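Local coordinates for protein kinase (Staphylococcus aureus subsp. aureus Mu50, PDB 3PY9) that is a membrane Ser/Thr kinase, PrkC, whose extracellular PASTA region, the part in this structure, probably binds muropeptides of the cell wall, at residues Phe149-Ser155 / Gly181-Ser185; Ser170-Asp176 / Phe201-Lys207. One frame throughout, in Å; residues are numbered along the deposited sequence.

Contact 1. Residues Phe149-Ser155 / Gly181-Ser185; sequences FEHKSFS and GDVIS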
loop_
_atom_site.group_PDB
_atom_site.type_symbol
_atom_site.label_atom_id
_atom_site.label_comp_id
_atom_site.label_asym_id
_atom_site.label_seq_id
_atom_site.Cartn_x
_atom_site.Cartn_y
_atom_site.Cartn_z
ATOM N N PHE A 149 -26.915 -3.576 8.615
ATOM C CA PHE A 149 -27.683 -2.791 9.568
ATOM C C PHE A 149 -28.904 -2.105 8.918
ATOM O O PHE A 149 -29.455 -1.147 9.484
ATOM C CB PHE A 149 -26.794 -1.721 10.203
ATOM C CG PHE A 149 -25.909 -2.223 11.342
ATOM C CD1 PHE A 149 -26.460 -2.576 12.576
ATOM C CD2 PHE A 149 -24.521 -2.285 11.185
ATOM C CE1 PHE A 149 -25.641 -2.999 13.640
ATOM C CE2 PHE A 149 -23.698 -2.709 12.229
ATOM C CZ PHE A 149 -24.255 -3.074 13.459
ATOM N N GLU A 150 -29.325 -2.568 7.741
ATOM C CA GLU A 150 -30.440 -1.900 7.081
ATOM C C GLU A 150 -31.652 -1.901 8.001
ATOM O O GLU A 150 -31.946 -2.915 8.626
ATOM C CB GLU A 150 -30.724 -2.471 5.690
ATOM C CG GLU A 150 -29.782 -1.862 4.641
ATOM C CD GLU A 150 -30.141 -2.185 3.194
ATOM O OE1 GLU A 150 -30.966 -3.096 2.938
ATOM O OE2 GLU A 150 -29.565 -1.529 2.303
ATOM N N HIS A 151 -32.301 -0.744 8.118
ATOM C CA HIS A 151 -33.461 -0.542 9.000
ATOM C C HIS A 151 -33.141 -0.609 10.491
ATOM O O HIS A 151 -34.051 -0.796 11.309
ATOM C CB HIS A 151 -34.624 -1.511 8.694
ATOM C CG HIS A 151 -35.182 -1.390 7.311
ATOM N ND1 HIS A 151 -34.904 -0.328 6.478
ATOM C CD2 HIS A 151 -36.039 -2.187 6.628
ATOM C CE1 HIS A 151 -35.538 -0.493 5.330
ATOM N NE2 HIS A 151 -36.239 -1.610 5.398
ATOM N N LYS A 152 -31.871 -0.479 10.858
ATOM C CA LYS A 152 -31.506 -0.397 12.273
ATOM C C LYS A 152 -30.957 1.000 12.567
ATOM O O LYS A 152 -30.945 1.859 11.683
ATOM C CB LYS A 152 -30.526 -1.517 12.668
ATOM C CG LYS A 152 -31.095 -2.930 12.511
ATOM C CD LYS A 152 -31.597 -3.521 13.834
ATOM C CE LYS A 152 -32.806 -4.425 13.579
ATOM N NZ LYS A 152 -33.252 -5.251 14.739
ATOM N N SER A 153 -30.524 1.241 13.798
ATOM C CA SER A 153 -30.018 2.564 14.170
ATOM C C SER A 153 -28.667 2.858 13.524
ATOM O O SER A 153 -27.729 2.047 13.619
ATOM C CB SER A 153 -29.897 2.693 15.686
ATOM O OG SER A 153 -28.922 3.666 16.018
ATOM N N PHE A 154 -28.561 4.012 12.879
ATOM C CA PHE A 154 -27.297 4.404 12.291
ATOM C C PHE A 154 -26.185 4.582 13.341
ATOM O O PHE A 154 -25.024 4.227 13.082
ATOM C CB PHE A 154 -27.441 5.650 11.432
ATOM C CG PHE A 154 -26.128 6.171 10.903
ATOM C CD1 PHE A 154 -25.365 5.414 10.015
ATOM C CD2 PHE A 154 -25.653 7.419 11.296
ATOM C CE1 PHE A 154 -24.158 5.894 9.520
ATOM C CE2 PHE A 154 -24.433 7.902 10.804
ATOM C CZ PHE A 154 -23.683 7.136 9.916
ATOM N N SER A 155 -26.540 5.112 14.514
ATOM C CA SER A 155 -25.572 5.352 15.599
ATOM C C SER A 155 -24.849 4.086 15.993
ATOM O O SER A 155 -23.620 4.071 16.116
ATOM C CB SER A 155 -26.264 5.937 16.832
ATOM O OG SER A 155 -26.470 7.315 16.650
ATOM N N GLY A 181 -32.952 8.525 12.173
ATOM C CA GLY A 181 -31.681 7.978 12.620
ATOM C C GLY A 181 -31.532 6.494 12.339
ATOM O O GLY A 181 -30.526 5.882 12.726
ATOM N N ASP A 182 -32.542 5.914 11.692
ATOM C CA ASP A 182 -32.454 4.556 11.181
ATOM C C ASP A 182 -31.991 4.570 9.716
ATOM O O ASP A 182 -32.193 5.550 8.996
ATOM C CB ASP A 182 -33.786 3.797 11.325
ATOM C CG ASP A 182 -34.016 3.267 12.729
ATOM O OD1 ASP A 182 -33.343 3.732 13.681
ATOM O OD2 ASP A 182 -34.885 2.374 12.885
ATOM N N VAL A 183 -31.390 3.455 9.302
ATOM C CA VAL A 183 -30.719 3.328 8.026
ATOM C C VAL A 183 -31.716 2.950 6.936
ATOM O O VAL A 183 -32.361 1.889 6.995
ATOM C CB VAL A 183 -29.612 2.243 8.109
ATOM C CG1 VAL A 183 -29.041 1.934 6.724
ATOM C CG2 VAL A 183 -28.520 2.642 9.118
ATOM N N ILE A 184 -31.824 3.829 5.941
ATOM C CA ILE A 184 -32.560 3.539 4.717
ATOM C C ILE A 184 -31.816 2.470 3.938
ATOM O O ILE A 184 -32.390 1.465 3.581
ATOM C CB ILE A 184 -32.714 4.788 3.785
ATOM C CG1 ILE A 184 -33.082 6.056 4.566
ATOM C CG2 ILE A 184 -33.708 4.502 2.646
ATOM C CD1 ILE A 184 -34.372 5.976 5.302
ATOM N N SER A 185 -30.529 2.699 3.682
ATOM C CA SER A 185 -29.738 1.794 2.847
ATOM C C SER A 185 -28.264 1.752 3.234
ATOM O O SER A 185 -27.737 2.704 3.824
ATOM C CB SER A 185 -29.867 2.181 1.376
ATOM O OG SER A 185 -29.089 3.331 1.105
#

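Contact 2. Residues Ser170-Asp176 / Phe201-Lys207; sequences SKEEYSD and FVVSKGK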
loop_
_atom_site.group_PDB
_atom_site.type_symbol
_atom_site.label_atom_id
_atom_site.label_comp_id
_atom_site.label_asym_id
_atom_site.label_seq_id
_atom_site.Cartn_x
_atom_site.Cartn_y
_atom_site.Cartn_z
ATOM N N SER A 170 -22.206 8.845 5.392
ATOM C CA SER A 170 -23.656 8.936 5.362
ATOM C C SER A 170 -24.138 10.238 4.738
ATOM O O SER A 170 -23.522 11.289 4.924
ATOM C CB SER A 170 -24.239 8.785 6.768
ATOM O OG SER A 170 -23.990 9.962 7.517
ATOM N N LYS A 171 -25.214 10.135 3.962
ATOM C CA LYS A 171 -26.047 11.274 3.599
ATOM C C LYS A 171 -27.368 11.041 4.324
ATOM O O LYS A 171 -27.610 9.951 4.848
ATOM C CB LYS A 171 -26.331 11.340 2.086
ATOM C CG LYS A 171 -25.134 11.305 1.148
ATOM C CD LYS A 171 -25.605 11.217 -0.311
ATOM C CE LYS A 171 -24.598 10.483 -1.238
ATOM N NZ LYS A 171 -23.363 11.260 -1.658
ATOM N N GLU A 172 -28.220 12.060 4.340
ATOM C CA GLU A 172 -29.541 11.956 4.967
ATOM C C GLU A 172 -30.654 12.174 3.954
ATOM O O GLU A 172 -30.491 12.936 3.008
ATOM C CB GLU A 172 -29.667 12.938 6.135
ATOM C CG GLU A 172 -28.723 12.615 7.306
ATOM C CD GLU A 172 -29.064 13.381 8.577
ATOM O OE1 GLU A 172 -29.307 14.615 8.505
ATOM O OE2 GLU A 172 -29.076 12.741 9.659
ATOM N N GLU A 173 -31.767 11.475 4.147
ATOM C CA GLU A 173 -32.961 11.657 3.315
ATOM C C GLU A 173 -34.247 11.526 4.122
ATOM O O GLU A 173 -34.286 10.854 5.162
ATOM C CB GLU A 173 -32.984 10.663 2.158
ATOM C CG GLU A 173 -32.090 11.034 0.988
ATOM C CD GLU A 173 -31.962 9.918 -0.026
ATOM O OE1 GLU A 173 -32.639 8.874 0.127
ATOM O OE2 GLU A 173 -31.172 10.079 -0.984
ATOM N N TYR A 174 -35.302 12.175 3.638
ATOM C CA TYR A 174 -36.624 12.052 4.250
ATOM C C TYR A 174 -37.221 10.673 4.000
ATOM O O TYR A 174 -37.028 10.075 2.934
ATOM C CB TYR A 174 -37.571 13.132 3.722
ATOM C CG TYR A 174 -37.216 14.521 4.176
ATOM C CD1 TYR A 174 -37.272 14.861 5.526
ATOM C CD2 TYR A 174 -36.819 15.495 3.260
ATOM C CE1 TYR A 174 -36.952 16.138 5.960
ATOM C CE2 TYR A 174 -36.488 16.774 3.682
ATOM C CZ TYR A 174 -36.560 17.085 5.032
ATOM O OH TYR A 174 -36.239 18.337 5.472
ATOM N N SER A 175 -37.944 10.175 4.998
ATOM C CA SER A 175 -38.616 8.894 4.901
ATOM C C SER A 175 -39.888 8.920 5.716
ATOM O O SER A 175 -39.931 9.500 6.804
ATOM C CB SER A 175 -37.724 7.754 5.398
ATOM O OG SER A 175 -38.464 6.551 5.520
ATOM N N ASP A 176 -40.914 8.268 5.179
ATOM C CA ASP A 176 -42.190 8.143 5.852
ATOM C C ASP A 176 -42.253 6.842 6.652
ATOM O O ASP A 176 -42.935 6.776 7.674
ATOM C CB ASP A 176 -43.328 8.249 4.831
ATOM C CG ASP A 176 -43.389 9.625 4.166
ATOM O OD1 ASP A 176 -43.432 10.643 4.895
ATOM O OD2 ASP A 176 -43.387 9.693 2.916
ATOM N N PHE A 201 -23.910 4.902 3.900
ATOM C CA PHE A 201 -25.230 4.807 4.525
ATOM C C PHE A 201 -26.159 5.903 4.036
ATOM O O PHE A 201 -25.750 7.051 3.883
ATOM C CB PHE A 201 -25.102 4.950 6.044
ATOM C CG PHE A 201 -24.601 3.720 6.726
ATOM C CD1 PHE A 201 -25.488 2.747 7.150
ATOM C CD2 PHE A 201 -23.243 3.544 6.958
ATOM C CE1 PHE A 201 -25.039 1.609 7.799
ATOM C CE2 PHE A 201 -22.770 2.390 7.602
ATOM C CZ PHE A 201 -23.659 1.426 8.013
ATOM N N VAL A 202 -27.407 5.538 3.777
ATOM C CA VAL A 202 -28.459 6.534 3.620
ATOM C C VAL A 202 -29.337 6.422 4.849
ATOM O O VAL A 202 -29.845 5.339 5.168
ATOM C CB VAL A 202 -29.236 6.390 2.297
ATOM C CG1 VAL A 202 -30.376 7.421 2.219
ATOM C CG2 VAL A 202 -28.273 6.533 1.102
ATOM N N VAL A 203 -29.467 7.555 5.542
ATOM C CA VAL A 203 -30.017 7.625 6.892
ATOM C C VAL A 203 -31.288 8.485 6.921
ATOM O O VAL A 203 -31.410 9.484 6.193
ATOM C CB VAL A 203 -28.958 8.160 7.892
ATOM C CG1 VAL A 203 -29.503 8.197 9.315
ATOM C CG2 VAL A 203 -27.682 7.299 7.829
ATOM N N SER A 204 -32.237 8.063 7.749
ATOM C CA SER A 204 -33.520 8.734 7.850
ATOM C C SER A 204 -33.454 9.950 8.775
ATOM O O SER A 204 -33.002 9.856 9.925
ATOM C CB SER A 204 -34.602 7.746 8.326
ATOM O OG SER A 204 -35.881 8.360 8.381
ATOM N N LYS A 205 -33.908 11.088 8.251
ATOM C CA LYS A 205 -34.142 12.286 9.056
ATOM C C LYS A 205 -35.653 12.561 9.232
ATOM O O LYS A 205 -36.089 13.724 9.317
ATOM C CB LYS A 205 -33.413 13.495 8.459
ATOM C CG LYS A 205 -33.719 13.757 7.016
ATOM C CD LYS A 205 -33.269 15.143 6.627
ATOM C CE LYS A 205 -33.197 15.297 5.120
ATOM N NZ LYS A 205 -32.921 16.717 4.785
ATOM N N GLY A 206 -36.432 11.476 9.300
ATOM C CA GLY A 206 -37.894 11.551 9.430
ATOM C C GLY A 206 -38.662 12.033 8.201
ATOM O O GLY A 206 -38.121 12.113 7.095
ATOM N N LYS A 207 -39.937 12.364 8.417
ATOM C CA LYS A 207 -40.851 12.804 7.357
ATOM C C LYS A 207 -40.689 14.291 7.009
ATOM O O LYS A 207 -40.456 15.111 7.895
ATOM C CB LYS A 207 -42.304 12.503 7.756
ATOM C CG LYS A 207 -42.570 11.037 8.129
ATOM C CD LYS A 207 -42.531 10.826 9.641
ATOM C CE LYS A 207 -43.928 10.787 10.238
ATOM N NZ LYS A 207 -44.495 9.401 10.282
HETATM O O HOH W 1 -45.548 8.929 7.823
#

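Contact 1. Residues Phe149-Ser155 / Gly181-Ser185
A backbone-to-backbone surface contact joins the loop leading into helix 154-162 to the start of strand 183-187, in the third PASTA domain of the chain. Phe149-Lys152 forms a type II beta turn, closed by Lys152 N to Phe149 O at 2.9 Å, with His151 at positive phi in its third position. The turn presents His151 N to Val183 O (2.9 Å), while Lys152 O accepts from Val183 N (2.9 Å), so Val183 is held through both its backbone polar atoms; His151 ND1 adds a weak bond to Val183 O at 3.4 Å. Farther along, Phe154 N donates to Gly181 O at 2.7 Å, and Ser153 and Asp182 form a single bridge. The Val183 side chain points toward the loop, its CB 3.7 Å from Phe149 O and its CG2 3.9 Å from Phe154 CB and at the edge of the Phe154 ring. Glu150 reaches past Val183, and its OE2 bonds to the backbone N of Gln186. Next to Val183, Ile184 and Ser185 both face Val202, a classic beta bulge. Ser153 is the N-cap, its OG weakly bonded to Lys156 N. The backbone bonds to Gly181 and Val183 dock the helix entrance on an edge strand of the PASTA sheet, the alpha-beta packing of this domain.

Contact 2. Residues Ser170-Asp176 / Phe201-Lys207
Lys205, with the most surface covered here, extends along the face of Tyr174: its CE lies 3.8 Å from the ring centroid, nearly on the normal, in a CH-pi contact, and its NZ makes an off-centre cation-pi contact at 4.1 Å from that centroid. Both polar ends converge on Asp243, which forms a salt bridge with Lys205 NZ and accepts from Tyr174 OH. The pair sits just beyond two parallel strands, where Lys171 N to Phe201 O (3.1 Å), Val203 N to Lys171 O (3.1 Å), Glu173 N to Val203 O (2.9 Å) and Lys205 N to Glu173 O (3.1 Å) alternate. Pairing persists into the loops through Ser175 N to Gly206 O at 2.9 Å; beside it, Ser204 OG accepts from Gly206 N (3.3 Å), an ST turn, and also bonds to the backbone O of Ile178. Lys207 lies beside Asp176, its NZ 2.7 Å from a water that bonds weakly to Asp176 O. Such parallel pairing of an edge strand with the central strand belongs to the three-stranded sheet of a PASTA domain.

How the contacts relate
Both contacts belong to one PASTA domain and alternate along the chain. Strand 198-204, part of contact 2 alone, is where they join: it lies between the two outer strands, parallel to 167-173 in contact 2 and antiparallel to 183-187, which contact 1 ties to the helix entrance. Gly181 N lies 2.6 Å from Ser204 O and Asp182 O 2.8 Å from Ser204 N, both probable hydrogen bonds. Contact 1 is a surface contact with one buried residue, Val183; contact 2 is larger and partly buried, with Phe201, Val203 and Ser204 inside. The bonds of the first come from a beta turn and the start of a helix, most of those of the second from regular parallel pairing, with a lysine-tyrosine contact added. Phe154 and Phe201 meet edge-to-face between helix and sheet.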